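Local coordinates for protein lectin CEL-IV, C-type (Cucumaria echinata, PDB 3ALU) that binds galactose-type sugars, such as the galactose end of raffinose, through a calcium ion as a tetrameric C-type lectin, at residues Arg18-Leu24 with Asn141-Cys147; Leu24-Ala29 with Tyr84-Lys88. All blocks are in the same frame, centred on the assembly; numbering follows the deposited sequence.

Interaction 1 (Arg18-Leu24 with Asn141-Cys147)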
ATOM      1  N   ARG A  18       3.115  16.434   3.089  1.00 12.95           N
ATOM      2  CA  ARG A  18       4.381  16.959   2.605  1.00 12.86           C
ATOM      3  C   ARG A  18       4.542  18.412   3.068  1.00 12.72           C
ATOM      4  O   ARG A  18       3.615  19.241   2.972  1.00 12.37           O
ATOM      5  CB  ARG A  18       4.470  16.846   1.086  1.00 13.40           C
ATOM      6  CG  ARG A  18       5.846  17.305   0.531  1.00 14.78           C
ATOM      7  CD  ARG A  18       6.022  16.876  -0.922  1.00 15.56           C
ATOM      8  NE  ARG A  18       7.167  17.591  -1.429  1.00 18.49           N
ATOM      9  CZ  ARG A  18       7.385  17.756  -2.733  1.00 24.76           C
ATOM     10  NH1 ARG A  18       6.555  17.210  -3.614  1.00 22.07           N
ATOM     11  NH2 ARG A  18       8.414  18.458  -3.136  1.00 28.18           N
ATOM     12  N   LEU A  19       5.710  18.662   3.638  1.00 12.40           N
ATOM     13  CA  LEU A  19       6.146  20.013   4.021  1.00 11.99           C
ATOM     14  C   LEU A  19       6.751  20.738   2.849  1.00 13.64           C
ATOM     15  O   LEU A  19       7.702  20.221   2.197  1.00 14.77           O
ATOM     16  CB  LEU A  19       7.163  19.881   5.171  1.00 11.90           C
ATOM     17  CG  LEU A  19       7.848  21.199   5.582  1.00 13.22           C
ATOM     18  CD1 LEU A  19       6.869  22.091   6.315  1.00 15.28           C
ATOM     19  CD2 LEU A  19       9.049  20.919   6.443  1.00 13.92           C
ATOM     20  N   PHE A  20       6.255  21.945   2.603  1.00 13.01           N
ATOM     21  CA  PHE A  20       6.795  22.791   1.508  1.00 13.47           C
ATOM     22  C   PHE A  20       7.568  23.964   2.072  1.00 14.86           C
ATOM     23  O   PHE A  20       7.188  24.553   3.096  1.00 15.63           O
ATOM     24  CB  PHE A  20       5.691  23.244   0.554  1.00 12.84           C
ATOM     25  CG  PHE A  20       5.122  22.108  -0.259  1.00 12.54           C
ATOM     26  CD1 PHE A  20       5.714  21.748  -1.482  1.00 16.54           C
ATOM     27  CD2 PHE A  20       4.066  21.338   0.226  1.00 14.04           C
ATOM     28  CE1 PHE A  20       5.233  20.670  -2.215  1.00 16.69           C
ATOM     29  CE2 PHE A  20       3.558  20.252  -0.540  1.00 13.31           C
ATOM     30  CZ  PHE A  20       4.170  19.918  -1.754  1.00 15.56           C
ATOM     31  N   HIS A  21       8.672  24.295   1.393  1.00 15.69           N
ATOM     32  CA  HIS A  21       9.666  25.248   1.928  1.00 16.33           C
ATOM     33  C   HIS A  21       9.558  26.646   1.415  1.00 17.23           C
ATOM     34  O   HIS A  21      10.228  27.546   1.964  1.00 18.55           O
ATOM     35  CB  HIS A  21      11.092  24.733   1.714  1.00 16.25           C
ATOM     36  CG  HIS A  21      11.396  23.480   2.457  1.00 17.53           C
ATOM     37  ND1 HIS A  21      12.348  23.420   3.444  1.00 19.90           N
ATOM     38  CD2 HIS A  21      10.887  22.227   2.348  1.00 18.72           C
ATOM     39  CE1 HIS A  21      12.431  22.185   3.901  1.00 17.32           C
ATOM     40  NE2 HIS A  21      11.534  21.447   3.275  1.00 19.70           N
ATOM     41  N   ASN A  22       8.721  26.867   0.395  1.00 17.92           N
ATOM     42  CA  ASN A  22       8.503  28.238  -0.067  1.00 20.37           C
ATOM     43  C   ASN A  22       7.511  28.908   0.858  1.00 20.66           C
ATOM     44  O   ASN A  22       6.695  28.234   1.522  1.00 22.55           O
ATOM     45  CB  ASN A  22       8.146  28.343  -1.562  1.00 22.57           C
ATOM     46  CG  ASN A  22       6.852  27.691  -1.909  1.00 26.51           C
ATOM     47  OD1 ASN A  22       6.573  26.560  -1.487  1.00 32.82           O
ATOM     48  ND2 ASN A  22       6.038  28.386  -2.719  1.00 31.09           N
ATOM     49  N   HIS A  23       7.648  30.210   1.000  1.00 19.65           N
ATOM     50  CA  HIS A  23       6.877  30.903   2.015  1.00 18.98           C
ATOM     51  C   HIS A  23       5.718  31.532   1.286  1.00 18.96           C
ATOM     52  O   HIS A  23       5.912  32.359   0.379  1.00 19.61           O
ATOM     53  CB  HIS A  23       7.725  31.971   2.697  1.00 19.26           C
ATOM     54  CG  HIS A  23       8.691  31.446   3.726  1.00 21.08           C
ATOM     55  ND1 HIS A  23       9.482  30.330   3.537  1.00 26.18           N
ATOM     56  CD2 HIS A  23       9.012  31.919   4.952  1.00 25.26           C
ATOM     57  CE1 HIS A  23      10.256  30.143   4.590  1.00 19.30           C
ATOM     58  NE2 HIS A  23       9.989  31.096   5.465  1.00 28.51           N
ATOM     59  N   LEU A  24       4.508  31.190   1.709  1.00 16.87           N
ATOM     60  CA  LEU A  24       3.315  31.693   1.074  1.00 16.54           C
ATOM     61  C   LEU A  24       2.370  32.211   2.143  1.00 16.06           C
ATOM     62  O   LEU A  24       2.388  31.728   3.289  1.00 16.04           O
ATOM     63  CB  LEU A  24       2.617  30.565   0.340  1.00 16.93           C
ATOM     64  CG  LEU A  24       2.749  30.345  -1.178  1.00 22.55           C
ATOM     65  CD1 LEU A  24       3.777  31.235  -1.923  1.00 20.07           C
ATOM     66  CD2 LEU A  24       2.690  28.902  -1.617  1.00 20.10           C
ATOM     67  N   ASN A 141       0.738  36.669   6.745  1.00 17.63           N
ATOM     68  CA  ASN A 141       2.047  36.090   7.038  1.00 17.00           C
ATOM     69  C   ASN A 141       2.450  35.060   5.989  1.00 16.69           C
ATOM     70  O   ASN A 141       1.638  34.235   5.618  1.00 17.41           O
ATOM     71  CB  ASN A 141       2.049  35.417   8.410  1.00 16.76           C
ATOM     72  CG  ASN A 141       2.240  36.412   9.529  1.00 19.15           C
ATOM     73  OD1 ASN A 141       1.271  36.806  10.200  1.00 23.90           O
ATOM     74  ND2 ASN A 141       3.464  36.856   9.712  1.00 20.41           N
ATOM     75  N   ASN A 142       3.703  35.134   5.542  1.00 16.69           N
ATOM     76  CA  ASN A 142       4.252  34.230   4.502  1.00 17.51           C
ATOM     77  C   ASN A 142       5.068  33.132   5.200  1.00 15.30           C
ATOM     78  O   ASN A 142       6.169  33.383   5.675  1.00 16.38           O
ATOM     79  CB  ASN A 142       5.153  35.035   3.522  1.00 18.39           C
ATOM     80  CG  ASN A 142       4.369  35.720   2.399  1.00 25.11           C
ATOM     81  OD1 ASN A 142       3.400  36.413   2.639  1.00 31.08           O
ATOM     82  ND2 ASN A 142       4.814  35.526   1.146  1.00 29.43           N
ATOM     83  N   PHE A 143       4.514  31.918   5.294  1.00 13.53           N
ATOM     84  CA  PHE A 143       5.162  30.813   5.995  1.00 13.66           C
ATOM     85  C   PHE A 143       5.314  29.563   5.088  1.00 12.62           C
ATOM     86  O   PHE A 143       4.620  29.414   4.075  1.00 14.01           O
ATOM     87  CB  PHE A 143       4.295  30.316   7.178  1.00 13.47           C
ATOM     88  CG  PHE A 143       4.125  31.273   8.337  1.00 15.06           C
ATOM     89  CD1 PHE A 143       2.975  31.144   9.126  1.00 17.11           C
ATOM     90  CD2 PHE A 143       5.081  32.234   8.687  1.00 17.80           C
ATOM     91  CE1 PHE A 143       2.779  31.941  10.259  1.00 17.57           C
ATOM     92  CE2 PHE A 143       4.865  33.085   9.802  1.00 16.17           C
ATOM     93  CZ  PHE A 143       3.703  32.936  10.564  1.00 16.62           C
ATOM     94  N   LYS A 144       6.210  28.672   5.490  1.00 13.71           N
ATOM     95  CA  LYS A 144       6.214  27.284   5.021  1.00 12.64           C
ATOM     96  C   LYS A 144       4.849  26.663   5.407  1.00 12.53           C
ATOM     97  O   LYS A 144       4.095  27.238   6.229  1.00 14.02           O
ATOM     98  CB  LYS A 144       7.318  26.531   5.708  1.00 12.55           C
ATOM     99  CG  LYS A 144       8.728  27.118   5.366  1.00 12.92           C
ATOM    100  CD  LYS A 144       9.799  26.158   5.812  1.00 14.89           C
ATOM    101  CE  LYS A 144      11.210  26.652   5.350  1.00 18.86           C
ATOM    102  NZ  LYS A 144      11.614  27.949   5.993  1.00 18.90           N
ATOM    103  N   TYR A 145       4.527  25.509   4.824  1.00 12.29           N
ATOM    104  CA  TYR A 145       3.176  24.974   4.977  1.00 11.15           C
ATOM    105  C   TYR A 145       3.217  23.481   4.737  1.00 11.98           C
ATOM    106  O   TYR A 145       4.078  22.978   4.018  1.00 11.61           O
ATOM    107  CB  TYR A 145       2.172  25.686   4.008  1.00 10.91           C
ATOM    108  CG  TYR A 145       2.571  25.599   2.526  1.00 11.83           C
ATOM    109  CD1 TYR A 145       3.483  26.511   2.003  1.00 13.09           C
ATOM    110  CD2 TYR A 145       2.017  24.637   1.685  1.00 13.73           C
ATOM    111  CE1 TYR A 145       3.877  26.434   0.648  1.00 12.60           C
ATOM    112  CE2 TYR A 145       2.388  24.560   0.326  1.00 15.82           C
ATOM    113  CZ  TYR A 145       3.334  25.472  -0.155  1.00 14.11           C
ATOM    114  OH  TYR A 145       3.757  25.412  -1.483  1.00 16.98           O
ATOM    115  N   ILE A 146       2.297  22.758   5.366  1.00 11.84           N
ATOM    116  CA  ILE A 146       2.124  21.330   5.119  1.00 12.93           C
ATOM    117  C   ILE A 146       0.840  21.068   4.371  1.00 12.57           C
ATOM    118  O   ILE A 146      -0.252  21.480   4.779  1.00 12.57           O
ATOM    119  CB  ILE A 146       2.104  20.497   6.431  1.00 12.82           C
ATOM    120  CG1 ILE A 146       3.409  20.654   7.202  1.00 16.45           C
ATOM    121  CG2 ILE A 146       1.828  19.043   6.174  1.00 13.99           C
ATOM    122  CD1 ILE A 146       3.223  20.399   8.700  1.00 18.05           C
ATOM    123  N   CYS A 147       0.976  20.383   3.235  1.00 12.51           N
ATOM    124  CA  CYS A 147      -0.184  19.875   2.476  1.00 12.47           C
ATOM    125  C   CYS A 147      -0.521  18.427   2.853  1.00 11.94           C
ATOM    126  O   CYS A 147       0.390  17.616   3.229  1.00 11.46           O
ATOM    127  CB  CYS A 147       0.090  19.919   0.954  1.00 13.69           C
ATOM    128  SG  CYS A 147       0.415  21.564   0.282  1.00 16.60           S
TER

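Interaction 2 (Leu24-Ala29 with Tyr84-Lys88)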
ATOM      1  N   LEU A  24       4.508  31.190   1.709  1.00 16.87           N
ATOM      2  CA  LEU A  24       3.315  31.693   1.074  1.00 16.54           C
ATOM      3  C   LEU A  24       2.370  32.211   2.143  1.00 16.06           C
ATOM      4  O   LEU A  24       2.388  31.728   3.289  1.00 16.04           O
ATOM      5  CB  LEU A  24       2.617  30.565   0.340  1.00 16.93           C
ATOM      6  CG  LEU A  24       2.749  30.345  -1.178  1.00 22.55           C
ATOM      7  CD1 LEU A  24       3.777  31.235  -1.923  1.00 20.07           C
ATOM      8  CD2 LEU A  24       2.690  28.902  -1.617  1.00 20.10           C
ATOM      9  N   ASN A  25       1.493  33.125   1.749  1.00 15.20           N
ATOM     10  CA  ASN A  25       0.434  33.534   2.683  1.00 14.92           C
ATOM     11  C   ASN A  25      -0.635  32.450   2.777  1.00 14.53           C
ATOM     12  O   ASN A  25      -0.574  31.444   2.064  1.00 14.47           O
ATOM     13  CB  ASN A  25      -0.142  34.935   2.370  1.00 16.01           C
ATOM     14  CG  ASN A  25      -0.926  35.011   1.055  1.00 15.78           C
ATOM     15  OD1 ASN A  25      -1.010  36.103   0.462  1.00 22.64           O
ATOM     16  ND2 ASN A  25      -1.518  33.942   0.620  1.00 13.86           N
ATOM     17  N   PHE A  26      -1.601  32.601   3.673  1.00 14.21           N
ATOM     18  CA  PHE A  26      -2.472  31.469   3.925  1.00 13.48           C
ATOM     19  C   PHE A  26      -3.242  31.038   2.690  1.00 14.05           C
ATOM     20  O   PHE A  26      -3.325  29.852   2.376  1.00 14.70           O
ATOM     21  CB  PHE A  26      -3.498  31.790   5.023  1.00 13.17           C
ATOM     22  CG  PHE A  26      -4.381  30.617   5.354  1.00 10.66           C
ATOM     23  CD1 PHE A  26      -5.622  30.434   4.730  1.00 12.24           C
ATOM     24  CD2 PHE A  26      -3.955  29.691   6.298  1.00 11.30           C
ATOM     25  CE1 PHE A  26      -6.430  29.313   5.053  1.00 12.85           C
ATOM     26  CE2 PHE A  26      -4.750  28.556   6.586  1.00 10.79           C
ATOM     27  CZ  PHE A  26      -5.964  28.384   6.009  1.00 11.49           C
ATOM     28  N   ASP A  27      -3.852  31.994   1.997  1.00 13.63           N
ATOM     29  CA  ASP A  27      -4.699  31.655   0.859  1.00 16.00           C
ATOM     30  C   ASP A  27      -3.859  31.050  -0.271  1.00 14.81           C
ATOM     31  O   ASP A  27      -4.296  30.114  -0.911  1.00 15.91           O
ATOM     32  CB  ASP A  27      -5.407  32.916   0.359  1.00 16.89           C
ATOM     33  CG  ASP A  27      -6.620  33.320   1.219  1.00 23.81           C
ATOM     34  OD1 ASP A  27      -7.128  32.500   2.024  1.00 25.71           O
ATOM     35  OD2 ASP A  27      -7.104  34.472   1.019  1.00 28.94           O
ATOM     36  N   ASN A  28      -2.662  31.576  -0.489  1.00 15.39           N
ATOM     37  CA  ASN A  28      -1.781  31.017  -1.514  1.00 16.08           C
ATOM     38  C   ASN A  28      -1.218  29.635  -1.144  1.00 15.83           C
ATOM     39  O   ASN A  28      -1.017  28.798  -2.043  1.00 15.93           O
ATOM     40  CB  ASN A  28      -0.636  31.987  -1.858  1.00 17.20           C
ATOM     41  CG  ASN A  28      -1.125  33.204  -2.651  1.00 18.92           C
ATOM     42  OD1 ASN A  28      -0.498  34.276  -2.644  1.00 22.57           O
ATOM     43  ND2 ASN A  28      -2.278  33.051  -3.303  1.00 20.15           N
ATOM     44  N   ALA A  29      -0.999  29.394   0.164  1.00 15.23           N
ATOM     45  CA  ALA A  29      -0.584  28.059   0.632  1.00 14.39           C
ATOM     46  C   ALA A  29      -1.691  27.072   0.411  1.00 13.98           C
ATOM     47  O   ALA A  29      -1.475  25.995  -0.165  1.00 15.37           O
ATOM     48  CB  ALA A  29      -0.105  28.076   2.140  1.00 12.56           C
ATOM     49  N   TYR A  84       2.100  26.756   8.246  1.00 11.30           N
ATOM     50  CA  TYR A  84       0.666  26.748   8.107  1.00 11.31           C
ATOM     51  C   TYR A  84       0.058  25.373   8.070  1.00 11.78           C
ATOM     52  O   TYR A  84       0.599  24.464   7.454  1.00 12.47           O
ATOM     53  CB  TYR A  84       0.208  27.466   6.839  1.00 10.94           C
ATOM     54  CG  TYR A  84       0.116  28.952   6.944  1.00 12.02           C
ATOM     55  CD1 TYR A  84      -0.598  29.569   8.009  1.00 12.50           C
ATOM     56  CD2 TYR A  84       0.649  29.761   5.941  1.00 13.43           C
ATOM     57  CE1 TYR A  84      -0.702  30.962   8.068  1.00 12.49           C
ATOM     58  CE2 TYR A  84       0.536  31.149   5.992  1.00 12.54           C
ATOM     59  CZ  TYR A  84      -0.179  31.741   7.052  1.00 15.48           C
ATOM     60  OH  TYR A  84      -0.267  33.127   7.108  1.00 14.67           O
ATOM     61  N   ILE A  85      -1.068  25.247   8.779  1.00 10.59           N
ATOM     62  CA  ILE A  85      -1.970  24.114   8.622  1.00 10.19           C
ATOM     63  C   ILE A  85      -3.338  24.684   8.217  1.00 10.67           C
ATOM     64  O   ILE A  85      -3.502  25.931   8.152  1.00 10.54           O
ATOM     65  CB  ILE A  85      -2.061  23.311   9.918  1.00 10.76           C
ATOM     66  CG1 ILE A  85      -2.569  24.213  11.053  1.00 12.20           C
ATOM     67  CG2 ILE A  85      -0.671  22.694  10.274  1.00 11.41           C
ATOM     68  CD1 ILE A  85      -2.699  23.440  12.423  1.00 13.19           C
ATOM     69  N   GLY A  86      -4.310  23.819   7.982  1.00 10.55           N
ATOM     70  CA  GLY A  86      -5.579  24.253   7.346  1.00 10.54           C
ATOM     71  C   GLY A  86      -6.611  24.903   8.270  1.00 10.41           C
ATOM     72  O   GLY A  86      -7.775  24.920   7.924  1.00 10.86           O
ATOM     73  N   MET A  87      -6.156  25.504   9.377  1.00 10.83           N
ATOM     74  CA  MET A  87      -7.078  26.043  10.415  1.00 11.30           C
ATOM     75  C   MET A  87      -7.501  27.488  10.161  1.00 11.85           C
ATOM     76  O   MET A  87      -6.654  28.371  10.046  1.00 12.69           O
ATOM     77  CB  MET A  87      -6.350  25.950  11.771  1.00 10.63           C
ATOM     78  CG  MET A  87      -7.086  26.589  12.974  1.00 12.25           C
ATOM     79  SD  MET A  87      -8.809  26.108  13.210  1.00 14.96           S
ATOM     80  CE  MET A  87      -8.618  24.425  13.822  1.00 16.63           C
ATOM     81  N   LYS A  88      -8.824  27.741  10.132  1.00 12.61           N
ATOM     82  CA  LYS A  88      -9.332  29.108  10.001  1.00 12.28           C
ATOM     83  C   LYS A  88     -10.149  29.413  11.250  1.00 13.05           C
ATOM     84  O   LYS A  88     -11.018  28.629  11.614  1.00 12.83           O
ATOM     85  CB  LYS A  88     -10.234  29.224   8.761  1.00 13.83           C
ATOM     86  CG  LYS A  88      -9.498  28.956   7.460  1.00 15.22           C
ATOM     87  CD  LYS A  88     -10.432  29.160   6.274  1.00 20.61           C
ATOM     88  CE  LYS A  88     -11.429  28.026   6.173  1.00 26.59           C
ATOM     89  NZ  LYS A  88     -12.155  27.961   4.856  1.00 32.18           N
TER

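Interaction 1 (Arg18-Leu24 with Asn141-Cys147)
Start at Y145, the residue in the middle of this antiparallel pairing of an N-terminal and a C-terminal strand, which closes the C-type lectin fold on itself. F20 CB sits over the face of the Y145 ring, 3.6 Å from its centroid, a CH-pi contact; the two rings run nearly parallel but slide so far apart that they barely overlap. L24 adds CD2 at 3.6 Å from Y145 CE1, and F20 CE2 touches C147 SG at 3.5 Å, an oblique sulfur-aromatic contact made by the sulfur that is disulfide-bonded to C33. These side chains share one face of the sheet, which helix 26-33 packs against. L19 and I146 meet on the other, CD1 to CG1 at 3.9 Å.

R18 with C147 and F20 with Y145 are hydrogen-bonded pairs flanking the non-hydrogen-bonded L19-I146; F20 N to Y145 O is short at 2.8 Å, Y145 N to F20 O weak at 3.3 Å. The chain then turns a corner at N22, and a beta bulge shifts the register by two, so that L24 pairs with F143 through two further backbone bonds. Around the corner the surface turns polar: N22 OD1 lies 3.0 Å from Y145 OH, a hydrogen bond not settled, and the H23 ring lies over the F143-K144 backbone. H23 ND1 donates back to H21 O at 3.3 Å.

Interaction 2 (Leu24-Ala29 with Tyr84-Lys88)
F26 and Y84 carry most of this buried contact in the core of the C-type lectin domain, where the first turn of helix 26-33 meets strand 82-89. Their rings form a T-shaped pair: the edge of F26 points at the face of Y84, with centroids 5.4 Å apart and planes at 88°. F26 CB also lies over the Y84 ring, 4.2 Å from its centroid, so the side chain leaves the helix across that face. Beyond Y84 the F26 ring reaches the corner the strand makes at G86, bringing CE2 to 3.3 Å from I85 O and CZ to 3.9 Å from K88 CG.

The Y84 ring, in turn, fits against the start of the helix. Its CE2 is 3.3 Å from L24 O and 3.5 Å from F26 N, while A29 CB comes within 4.2 Å of CD2. N25 takes the N-cap position, and A29 N to N25 O at 2.8 Å closes the first helical turn. No hydrogen bond crosses between the segments; the Y84 hydroxyl pairs instead with N141 O. R121 makes a cation-pi contact with F26, strand 143-148 runs parallel beside Y84, and strand 96-98 packs against I85, M87 and K88.

L24 belongs to both contacts: it ends the strand pairing of interaction 1 and leads straight into the helix of interaction 2, which is nested within the chain loop that interaction 1 closes. Their centres are 8 Å apart. Y84 ties them together, its N lying 2.9 Å from K144 O and its OH 2.7 Å from N141 O, both probable hydrogen bonds, while A29 CB packs 3.7 Å from Y145 CG. The sugar site lies nearby: the side chains of F143 and Y84 are about 5 Å and 9 Å from the bound galactose, and the Y84 side chain is about 11 Å from the calcium ion held by E113, N115, N116 and D136.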